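Local coordinates for protein succinyl-CoA ligase (ADP-forming) subunit alpha (Methanosaeta concilii, PDB 6HXI) that binds coenzyme A and joins N-terminal sheet domains of the CoA-ligase kind to a helical, citrate synthase-like C-terminal region, at residues B[44-50]-B[65-71]; B[20-26]-B[54-58]; B[407-411]-B[501-505]. All coordinates share one frame; numbering follows the deposited sequence.

Contact 1 (B[44-50]-B[65-71])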
loop_
_atom_site.group_PDB
_atom_site.type_symbol
_atom_site.label_atom_id
_atom_site.label_comp_id
_atom_site.label_asym_id
_atom_site.label_seq_id
_atom_site.Cartn_x
_atom_site.Cartn_y
_atom_site.Cartn_z
ATOM N N ALA B 44 34.773 0.350 -22.072
ATOM C CA ALA B 44 33.588 -0.371 -21.592
ATOM C C ALA B 44 33.927 -1.598 -20.761
ATOM O O ALA B 44 35.046 -2.123 -20.812
ATOM C CB ALA B 44 32.688 -0.785 -22.769
ATOM N N ILE B 45 32.926 -2.079 -20.027
ATOM C CA ILE B 45 32.998 -3.309 -19.258
ATOM C C ILE B 45 32.158 -4.322 -20.018
ATOM O O ILE B 45 31.117 -3.959 -20.570
ATOM C CB ILE B 45 32.504 -3.111 -17.813
ATOM C CG1 ILE B 45 33.341 -2.029 -17.099
ATOM C CG2 ILE B 45 32.507 -4.420 -17.019
ATOM C CD1 ILE B 45 32.519 -1.133 -16.304
ATOM N N ILE B 46 32.604 -5.582 -20.066
ATOM C CA ILE B 46 31.805 -6.617 -20.688
ATOM C C ILE B 46 31.318 -7.498 -19.528
ATOM O O ILE B 46 32.129 -8.075 -18.804
ATOM C CB ILE B 46 32.532 -7.371 -21.852
ATOM C CG1 ILE B 46 33.110 -6.362 -22.883
ATOM C CG2 ILE B 46 31.565 -8.347 -22.539
ATOM C CD1 ILE B 46 34.205 -6.889 -23.740
ATOM N N ASN B 47 30.011 -7.477 -19.269
ATOM C CA ASN B 47 29.380 -8.224 -18.202
ATOM C C ASN B 47 28.386 -9.217 -18.833
ATOM O O ASN B 47 27.318 -8.815 -19.309
ATOM C CB ASN B 47 28.707 -7.280 -17.205
ATOM C CG ASN B 47 28.178 -7.943 -15.950
ATOM O OD1 ASN B 47 28.091 -9.164 -15.828
ATOM N ND2 ASN B 47 27.772 -7.141 -14.996
ATOM N N PRO B 48 28.729 -10.524 -18.835
ATOM C CA PRO B 48 27.853 -11.508 -19.504
ATOM C C PRO B 48 26.462 -11.669 -18.905
ATOM O O PRO B 48 25.549 -12.155 -19.585
ATOM C CB PRO B 48 28.652 -12.795 -19.480
ATOM C CG PRO B 48 29.745 -12.559 -18.532
ATOM C CD PRO B 48 29.970 -11.138 -18.325
ATOM N N SER B 49 26.289 -11.226 -17.659
ATOM C CA SER B 49 24.997 -11.296 -16.969
ATOM C C SER B 49 24.142 -10.086 -17.247
ATOM O O SER B 49 22.927 -10.183 -17.118
ATOM C CB SER B 49 25.195 -11.364 -15.458
ATOM O OG SER B 49 25.911 -12.503 -15.031
ATOM N N ARG B 50 24.763 -8.916 -17.546
ATOM C CA ARG B 50 24.008 -7.662 -17.603
ATOM C C ARG B 50 24.637 -6.527 -18.415
ATOM O O ARG B 50 25.819 -6.245 -18.289
ATOM C CB ARG B 50 23.896 -7.174 -16.141
ATOM C CG ARG B 50 22.981 -6.014 -15.874
ATOM C CD ARG B 50 22.615 -5.961 -14.405
ATOM N NE ARG B 50 23.769 -5.790 -13.522
ATOM C CZ ARG B 50 24.270 -4.612 -13.156
ATOM N NH1 ARG B 50 25.287 -4.552 -12.309
ATOM N NH2 ARG B 50 23.751 -3.481 -13.628
ATOM N N LEU B 65 30.828 4.366 -16.636
ATOM C CA LEU B 65 31.351 3.512 -17.699
ATOM C C LEU B 65 30.213 2.679 -18.261
ATOM O O LEU B 65 29.425 2.139 -17.482
ATOM C CB LEU B 65 32.487 2.591 -17.225
ATOM C CG LEU B 65 33.770 3.300 -16.772
ATOM C CD1 LEU B 65 34.780 2.299 -16.320
ATOM C CD2 LEU B 65 34.329 4.220 -17.864
ATOM N N PRO B 66 30.119 2.566 -19.606
ATOM C CA PRO B 66 29.087 1.700 -20.202
ATOM C C PRO B 66 29.429 0.222 -20.000
ATOM O O PRO B 66 30.595 -0.139 -19.839
ATOM C CB PRO B 66 29.068 2.108 -21.667
ATOM C CG PRO B 66 30.420 2.667 -21.916
ATOM C CD PRO B 66 30.988 3.170 -20.638
ATOM N N MET B 67 28.401 -0.629 -19.973
ATOM C CA MET B 67 28.558 -2.039 -19.677
ATOM C C MET B 67 27.734 -2.868 -20.656
ATOM O O MET B 67 26.531 -2.645 -20.787
ATOM C CB MET B 67 28.191 -2.238 -18.198
ATOM C CG MET B 67 28.531 -3.583 -17.645
ATOM S SD MET B 67 28.380 -3.548 -15.836
ATOM C CE MET B 67 26.623 -3.567 -15.629
ATOM N N TYR B 68 28.425 -3.741 -21.426
ATOM C CA TYR B 68 27.873 -4.577 -22.507
ATOM C C TYR B 68 27.829 -6.036 -22.162
ATOM O O TYR B 68 28.708 -6.512 -21.471
ATOM C CB TYR B 68 28.680 -4.364 -23.814
ATOM C CG TYR B 68 28.515 -2.965 -24.368
ATOM C CD1 TYR B 68 29.310 -1.915 -23.914
ATOM C CD2 TYR B 68 27.522 -2.674 -25.294
ATOM C CE1 TYR B 68 29.135 -0.619 -24.384
ATOM C CE2 TYR B 68 27.344 -1.375 -25.781
ATOM C CZ TYR B 68 28.145 -0.353 -25.310
ATOM O OH TYR B 68 27.981 0.918 -25.778
ATOM N N LYS B 69 26.824 -6.764 -22.675
ATOM C CA LYS B 69 26.659 -8.199 -22.430
ATOM C C LYS B 69 27.653 -9.052 -23.221
ATOM O O LYS B 69 28.041 -10.123 -22.745
ATOM C CB LYS B 69 25.221 -8.639 -22.765
ATOM C CG LYS B 69 24.357 -8.951 -21.547
ATOM C CD LYS B 69 23.253 -9.948 -21.891
ATOM C CE LYS B 69 22.701 -10.633 -20.657
ATOM N NZ LYS B 69 21.765 -11.738 -20.985
ATOM N N THR B 70 28.035 -8.605 -24.446
ATOM C CA THR B 70 28.933 -9.364 -25.336
ATOM C C THR B 70 30.135 -8.543 -25.838
ATOM O O THR B 70 30.100 -7.313 -25.857
ATOM C CB THR B 70 28.155 -9.969 -26.553
ATOM O OG1 THR B 70 27.871 -8.942 -27.512
ATOM C CG2 THR B 70 26.861 -10.691 -26.165
ATOM N N ILE B 71 31.182 -9.258 -26.281
ATOM C CA ILE B 71 32.401 -8.696 -26.868
ATOM C C ILE B 71 32.083 -8.035 -28.237
ATOM O O ILE B 71 32.458 -6.873 -28.388
ATOM C CB ILE B 71 33.548 -9.719 -26.925
ATOM C CG1 ILE B 71 33.991 -10.132 -25.512
ATOM C CG2 ILE B 71 34.737 -9.188 -27.757
ATOM C CD1 ILE B 71 34.714 -11.539 -25.428
#
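I45 and I46 pair in parallel with M67 and Y68, as adjacent strands of the seven-stranded, Rossmann-like mixed sheet at the N-terminal end of the chain. Three backbone hydrogen bonds, I45 N to P66 O, Y68 N to I45 O and N47 N to Y68 O, hold the strands in register. I45 and M67 share one face of the sheet, where I25 of helix 22-34 packs on I45; I46 and Y68 share the other, under A74 of helix 71-77. On the first face, the I45 and L65 side chains cross at about a right angle, CD1 of I45 resting 3.8 Å from CB of L65. On the second, CD1 of I46 meets CG1 of I71 at 3.7 Å, the side chains again at about a right angle, while CB of A44 sits at the edge of the Y68 ring, 3.7 Å from CD1 of Y68. Past the strands, 47-50 form a type I beta turn closed by R50 N to N47 O. The N47 side chain adds an Asx turn, its OD1 accepting from S49 N at 3.3 Å, with that donor standing above the carbonyl plane. K69 lies along the same turn, its extended chain bringing CE to 3.4 Å from P48 O. The end of M67 bends toward the 44-50 side. With CG anti to the backbone N (chi1 -169°), its chain runs toward the turn: CG rests 3.7 Å from CB of N47, and SD lies 3.7 Å from ND2 of N47. The bend at the last torsion (chi3 75°) then turns the methyl onto R50, whose guanidinium also lies close to R597 of one neighbouring subunit. There CE of M67 covers one face of the R50 guanidinium near its rim, with NH2 of R50 its nearest atom at 3.5 Å.

Contact 2 (B[20-26]-B[54-58])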
loop_
_atom_site.group_PDB
_atom_site.type_symbol
_atom_site.label_atom_id
_atom_site.label_comp_id
_atom_site.label_asym_id
_atom_site.label_seq_id
_atom_site.Cartn_x
_atom_site.Cartn_y
_atom_site.Cartn_z
ATOM N N TYR B 20 32.899 -8.553 -14.387
ATOM C CA TYR B 20 32.552 -7.488 -13.452
ATOM C C TYR B 20 33.487 -7.436 -12.257
ATOM O O TYR B 20 33.125 -7.820 -11.157
ATOM C CB TYR B 20 31.064 -7.569 -13.043
ATOM C CG TYR B 20 30.504 -6.250 -12.560
ATOM C CD1 TYR B 20 30.698 -5.079 -13.285
ATOM C CD2 TYR B 20 29.809 -6.164 -11.356
ATOM C CE1 TYR B 20 30.214 -3.855 -12.826
ATOM C CE2 TYR B 20 29.299 -4.949 -10.904
ATOM C CZ TYR B 20 29.467 -3.805 -11.664
ATOM O OH TYR B 20 28.983 -2.599 -11.213
ATOM N N GLN B 21 34.708 -6.947 -12.485
ATOM C CA GLN B 21 35.749 -6.867 -11.460
ATOM C C GLN B 21 35.904 -5.429 -11.041
ATOM O O GLN B 21 36.785 -4.730 -11.532
ATOM C CB GLN B 21 37.071 -7.478 -11.988
ATOM C CG GLN B 21 36.995 -8.987 -12.240
ATOM C CD GLN B 21 36.948 -9.836 -10.990
ATOM O OE1 GLN B 21 37.638 -9.568 -10.009
ATOM N NE2 GLN B 21 36.120 -10.886 -10.993
ATOM N N THR B 22 35.026 -4.982 -10.171
ATOM C CA THR B 22 34.924 -3.586 -9.722
ATOM C C THR B 22 36.227 -3.042 -9.112
ATOM O O THR B 22 36.593 -1.896 -9.387
ATOM C CB THR B 22 33.722 -3.386 -8.783
ATOM O OG1 THR B 22 33.986 -4.061 -7.558
ATOM C CG2 THR B 22 32.412 -3.900 -9.379
ATOM N N ASN B 23 36.929 -3.838 -8.308
ATOM C CA ASN B 23 38.207 -3.394 -7.717
ATOM C C ASN B 23 39.305 -3.205 -8.768
ATOM O O ASN B 23 40.023 -2.203 -8.732
ATOM C CB ASN B 23 38.668 -4.354 -6.603
ATOM C CG ASN B 23 39.503 -3.701 -5.532
ATOM O OD1 ASN B 23 39.691 -2.475 -5.493
ATOM N ND2 ASN B 23 40.007 -4.513 -4.616
ATOM N N ALA B 24 39.405 -4.152 -9.721
ATOM C CA ALA B 24 40.358 -4.118 -10.828
ATOM C C ALA B 24 40.042 -2.902 -11.718
ATOM O O ALA B 24 40.951 -2.167 -12.093
ATOM C CB ALA B 24 40.241 -5.408 -11.638
ATOM N N ILE B 25 38.737 -2.667 -12.010
ATOM C CA ILE B 25 38.288 -1.508 -12.778
ATOM C C ILE B 25 38.774 -0.236 -12.070
ATOM O O ILE B 25 39.420 0.604 -12.717
ATOM C CB ILE B 25 36.754 -1.504 -13.004
ATOM C CG1 ILE B 25 36.342 -2.608 -13.999
ATOM C CG2 ILE B 25 36.270 -0.140 -13.489
ATOM C CD1 ILE B 25 34.868 -3.148 -13.793
ATOM N N GLN B 26 38.489 -0.120 -10.745
ATOM C CA GLN B 26 38.917 1.032 -9.955
ATOM C C GLN B 26 40.449 1.232 -9.956
ATOM O O GLN B 26 40.902 2.371 -10.044
ATOM C CB GLN B 26 38.357 1.001 -8.511
ATOM C CG GLN B 26 38.564 2.337 -7.760
ATOM C CD GLN B 26 37.909 3.499 -8.476
ATOM O OE1 GLN B 26 36.686 3.668 -8.446
ATOM N NE2 GLN B 26 38.692 4.298 -9.185
ATOM N N HIS B 54 28.195 1.344 -15.051
ATOM C CA HIS B 54 29.006 1.108 -13.881
ATOM C C HIS B 54 29.590 2.445 -13.448
ATOM O O HIS B 54 30.125 3.180 -14.261
ATOM C CB HIS B 54 30.099 0.087 -14.168
ATOM C CG HIS B 54 31.113 -0.044 -13.059
ATOM N ND1 HIS B 54 30.792 -0.639 -11.847
ATOM C CD2 HIS B 54 32.402 0.371 -13.009
ATOM C CE1 HIS B 54 31.894 -0.575 -11.109
ATOM N NE2 HIS B 54 32.887 0.023 -11.767
ATOM N N LYS B 55 29.462 2.769 -12.178
ATOM C CA LYS B 55 30.003 4.010 -11.631
ATOM C C LYS B 55 31.298 3.733 -10.868
ATOM O O LYS B 55 31.365 2.824 -10.058
ATOM C CB LYS B 55 28.940 4.682 -10.742
ATOM C CG LYS B 55 29.377 6.012 -10.122
ATOM C CD LYS B 55 28.189 6.811 -9.541
ATOM C CE LYS B 55 27.406 6.081 -8.487
ATOM N NZ LYS B 55 28.282 5.555 -7.412
ATOM N N ALA B 56 32.323 4.527 -11.124
ATOM C CA ALA B 56 33.628 4.432 -10.483
ATOM C C ALA B 56 34.173 5.845 -10.264
ATOM O O ALA B 56 33.574 6.821 -10.728
ATOM C CB ALA B 56 34.578 3.641 -11.372
ATOM N N PHE B 57 35.311 5.952 -9.591
ATOM C CA PHE B 57 35.980 7.223 -9.349
ATOM C C PHE B 57 37.034 7.544 -10.397
ATOM O O PHE B 57 37.750 6.659 -10.871
ATOM C CB PHE B 57 36.721 7.187 -8.001
ATOM C CG PHE B 57 35.892 7.424 -6.776
ATOM C CD1 PHE B 57 35.322 8.672 -6.532
ATOM C CD2 PHE B 57 35.683 6.407 -5.854
ATOM C CE1 PHE B 57 34.590 8.906 -5.372
ATOM C CE2 PHE B 57 34.948 6.644 -4.694
ATOM C CZ PHE B 57 34.398 7.892 -4.466
ATOM N N TRP B 58 37.204 8.851 -10.644
ATOM C CA TRP B 58 38.260 9.498 -11.417
ATOM C C TRP B 58 38.814 10.502 -10.397
ATOM O O TRP B 58 38.312 11.611 -10.283
ATOM C CB TRP B 58 37.692 10.211 -12.655
ATOM C CG TRP B 58 38.764 10.843 -13.492
ATOM C CD1 TRP B 58 39.069 12.172 -13.573
ATOM C CD2 TRP B 58 39.721 10.161 -14.307
ATOM N NE1 TRP B 58 40.135 12.361 -14.424
ATOM C CE2 TRP B 58 40.542 11.142 -14.905
ATOM C CE3 TRP B 58 39.934 8.815 -14.629
ATOM C CZ2 TRP B 58 41.575 10.815 -15.787
ATOM C CZ3 TRP B 58 40.943 8.491 -15.521
ATOM C CH2 TRP B 58 41.763 9.478 -16.075
HETATM O O HOH W 1 35.026 0.261 -9.963
#
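The phenol of Y20 meets the imidazole of H54 through its hydroxyl: OH lies at the ring edge, near the imidazole plane, and is hydrogen-bonded to ND1 of H54 at 2.7 Å. The two ring planes stand almost perpendicular (85°). The other imidazole nitrogen is engaged as well, for a water in the ring plane lies 2.8 Å from NE2 of H54 and donates to T22 O at 2.7 Å. Gripped at both nitrogens, the ring should be fixed in its rotation about the CB-CG bond. Hydrocarbon packs round it: I25 comes from the opposite direction, with CD1 over one face and CG2 3.8 Å from NE2 of H54, and CG2 of T22 lies 3.8 Å from CE1 of H54. The same T22 methyl also sits over one face of the Y20 ring, toward its rim. One helical turn on, Q26 grips the strand itself. A bend at its second torsion (chi2 59°) turns the polar edge of the amide to the F57 backbone, where OE1 of Q26 accepts from F57 N at 2.9 Å along a lone pair and NE2 of Q26 donates to F57 O at 3.1 Å. The primary amide thus holds both polar backbone atoms of one residue on strand 52-58, an outermost strand of the sheet within this chain. CB of A56 packs against OE1 of Q26. The side chains of Y20, T22, I25 and Q26 join the start of helix 22-34 to that edge strand, as in the first strand-to-helix turn of a Rossmann-like CoA-binding domain, where the neighbouring N-cap residue Q21 touches coenzyme A.

Contact 3 (B[407-411]-B[501-505])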
loop_
_atom_site.group_PDB
_atom_site.type_symbol
_atom_site.label_atom_id
_atom_site.label_comp_id
_atom_site.label_asym_id
_atom_site.label_seq_id
_atom_site.Cartn_x
_atom_site.Cartn_y
_atom_site.Cartn_z
ATOM N N LEU B 407 -3.502 -19.150 18.327
ATOM C CA LEU B 407 -4.952 -19.367 18.307
ATOM C C LEU B 407 -5.664 -18.147 17.704
ATOM O O LEU B 407 -6.546 -18.325 16.890
ATOM C CB LEU B 407 -5.431 -19.652 19.730
ATOM C CG LEU B 407 -6.913 -19.929 20.038
ATOM C CD1 LEU B 407 -7.417 -21.192 19.292
ATOM C CD2 LEU B 407 -7.081 -20.204 21.581
ATOM N N VAL B 408 -5.295 -16.934 18.128
ATOM C CA VAL B 408 -5.856 -15.670 17.657
ATOM C C VAL B 408 -5.654 -15.555 16.123
ATOM O O VAL B 408 -6.608 -15.244 15.430
ATOM C CB VAL B 408 -5.245 -14.461 18.411
ATOM C CG1 VAL B 408 -5.564 -13.138 17.683
ATOM C CG2 VAL B 408 -5.721 -14.444 19.853
ATOM N N ILE B 409 -4.424 -15.854 15.617
ATOM C CA ILE B 409 -4.105 -15.843 14.188
ATOM C C ILE B 409 -5.043 -16.739 13.396
ATOM O O ILE B 409 -5.551 -16.308 12.376
ATOM C CB ILE B 409 -2.613 -16.178 13.953
ATOM C CG1 ILE B 409 -1.744 -15.078 14.476
ATOM C CG2 ILE B 409 -2.289 -16.447 12.476
ATOM C CD1 ILE B 409 -0.185 -15.460 14.503
ATOM N N GLN B 410 -5.320 -17.979 13.882
ATOM C CA GLN B 410 -6.255 -18.920 13.242
ATOM C C GLN B 410 -7.671 -18.424 13.264
ATOM O O GLN B 410 -8.393 -18.519 12.276
ATOM C CB GLN B 410 -6.165 -20.278 13.926
ATOM C CG GLN B 410 -4.785 -20.890 13.718
ATOM C CD GLN B 410 -4.656 -22.135 14.559
ATOM O OE1 GLN B 410 -5.286 -23.129 14.310
ATOM N NE2 GLN B 410 -3.848 -22.089 15.575
ATOM N N ILE B 411 -8.070 -17.847 14.395
ATOM C CA ILE B 411 -9.441 -17.324 14.574
ATOM C C ILE B 411 -9.715 -16.127 13.696
ATOM O O ILE B 411 -10.821 -15.997 13.178
ATOM C CB ILE B 411 -9.676 -17.060 16.085
ATOM C CG1 ILE B 411 -9.908 -18.463 16.752
ATOM C CG2 ILE B 411 -10.860 -16.057 16.351
ATOM C CD1 ILE B 411 -10.007 -18.539 18.209
ATOM N N ARG B 501 -16.049 -18.378 17.873
ATOM C CA ARG B 501 -14.729 -17.738 17.894
ATOM C C ARG B 501 -14.403 -17.221 19.295
ATOM O O ARG B 501 -13.274 -17.401 19.758
ATOM C CB ARG B 501 -14.647 -16.584 16.886
ATOM C CG ARG B 501 -14.948 -16.945 15.431
ATOM C CD ARG B 501 -14.511 -15.854 14.446
ATOM N NE ARG B 501 -15.458 -14.735 14.330
ATOM C CZ ARG B 501 -15.139 -13.537 13.835
ATOM N NH1 ARG B 501 -13.900 -13.287 13.414
ATOM N NH2 ARG B 501 -16.045 -12.570 13.787
ATOM N N VAL B 502 -15.407 -16.621 19.976
ATOM C CA VAL B 502 -15.351 -16.047 21.327
ATOM C C VAL B 502 -15.212 -17.135 22.320
ATOM O O VAL B 502 -14.391 -17.033 23.226
ATOM C CB VAL B 502 -16.612 -15.175 21.643
ATOM C CG1 VAL B 502 -16.711 -14.806 23.122
ATOM C CG2 VAL B 502 -16.679 -13.933 20.773
ATOM N N GLN B 503 -16.048 -18.158 22.206
ATOM C CA GLN B 503 -16.070 -19.231 23.184
ATOM C C GLN B 503 -14.788 -20.031 23.174
ATOM O O GLN B 503 -14.292 -20.367 24.242
ATOM C CB GLN B 503 -17.320 -20.113 23.040
ATOM C CG GLN B 503 -17.751 -20.842 24.332
ATOM C CD GLN B 503 -17.733 -20.007 25.605
ATOM O OE1 GLN B 503 -18.568 -19.103 25.823
ATOM N NE2 GLN B 503 -16.776 -20.317 26.481
ATOM N N LEU B 504 -14.216 -20.255 21.982
ATOM C CA LEU B 504 -12.928 -20.935 21.824
ATOM C C LEU B 504 -11.809 -20.156 22.561
ATOM O O LEU B 504 -11.038 -20.763 23.286
ATOM C CB LEU B 504 -12.592 -21.106 20.329
ATOM C CG LEU B 504 -13.364 -22.245 19.632
ATOM C CD1 LEU B 504 -13.758 -21.867 18.175
ATOM C CD2 LEU B 504 -12.584 -23.558 19.695
ATOM N N LEU B 505 -11.803 -18.813 22.434
ATOM C CA LEU B 505 -10.833 -17.900 23.067
ATOM C C LEU B 505 -10.992 -17.827 24.562
ATOM O O LEU B 505 -10.019 -17.981 25.295
ATOM C CB LEU B 505 -10.899 -16.502 22.443
ATOM C CG LEU B 505 -10.373 -16.331 21.042
ATOM C CD1 LEU B 505 -10.852 -15.044 20.443
ATOM C CD2 LEU B 505 -8.843 -16.398 20.990
#
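Helices 407-411 and 501-505 run antiparallel, their short axes 10.9 Å apart at closest approach and 173° apart in direction. They belong to the helical, citrate synthase-like C-terminal region, and the join between them is apolar packing of branched side chains. I411 and L505 reach toward each other tip to tip, CD1 of I411 lying 3.6 Å from CG of L505. The isoleucine's ethyl branch starts anti to the carbonyl carbon (chi1 -76°) and points into the interface, where its CD1 also lies over the 501-505 backbone, 3.8 Å from R501 O, and against CB of L504. The other branch, CG2 of I411, turns to the arginine and rests 3.9 Å from CB of R501. L505 answers with a methyl that serves several neighbours: its CD2 touches CG2 of V408 at 3.9 Å, the two side chains crossing at about a right angle, and lies 4.1 Å from CG of L407, which slides past L505 in the opposite direction. V540 of helix 540-555 packs against both I411 and R501, C543 of that helix against L505, and L575 of helix 571-594 against V408. L378 of a neighbouring subunit packs on L407 and I411, which places this side of the pair at a subunit interface. The aliphatic part of R501 crosses I411 at a slant, with CD of R501 near CG2 of I411. A bend at chi3 (-81°) carries its guanidinium toward the I411 carbonyl. I411 O then lies at the guanidinium edge, near its plane, 4.1 Å from NH1 of R501.

From the N terminus, 20-26 opens contact 2 and 44-50 opens contact 1 before 54-58 closes contact 2 and 65-71 closes contact 1, so their loops cross. Together they join strands 42-46, 52-58 and 61-68 of one sheet to helix 22-34, which packs on its face. They touch directly: L65 N probably bonds to H54 O, CD1 of I45 packs on CB of H54, and SD of M67 on CE1 of Y20. Contact 3 follows in series, closing an 89-residue loop within the C-terminal helical region, its centre about 57 Å from those of contacts 1 and 2. A neighbouring subunit, other than that of R597, touches both contact 1 (N484 on S49) and contact 3 (L378).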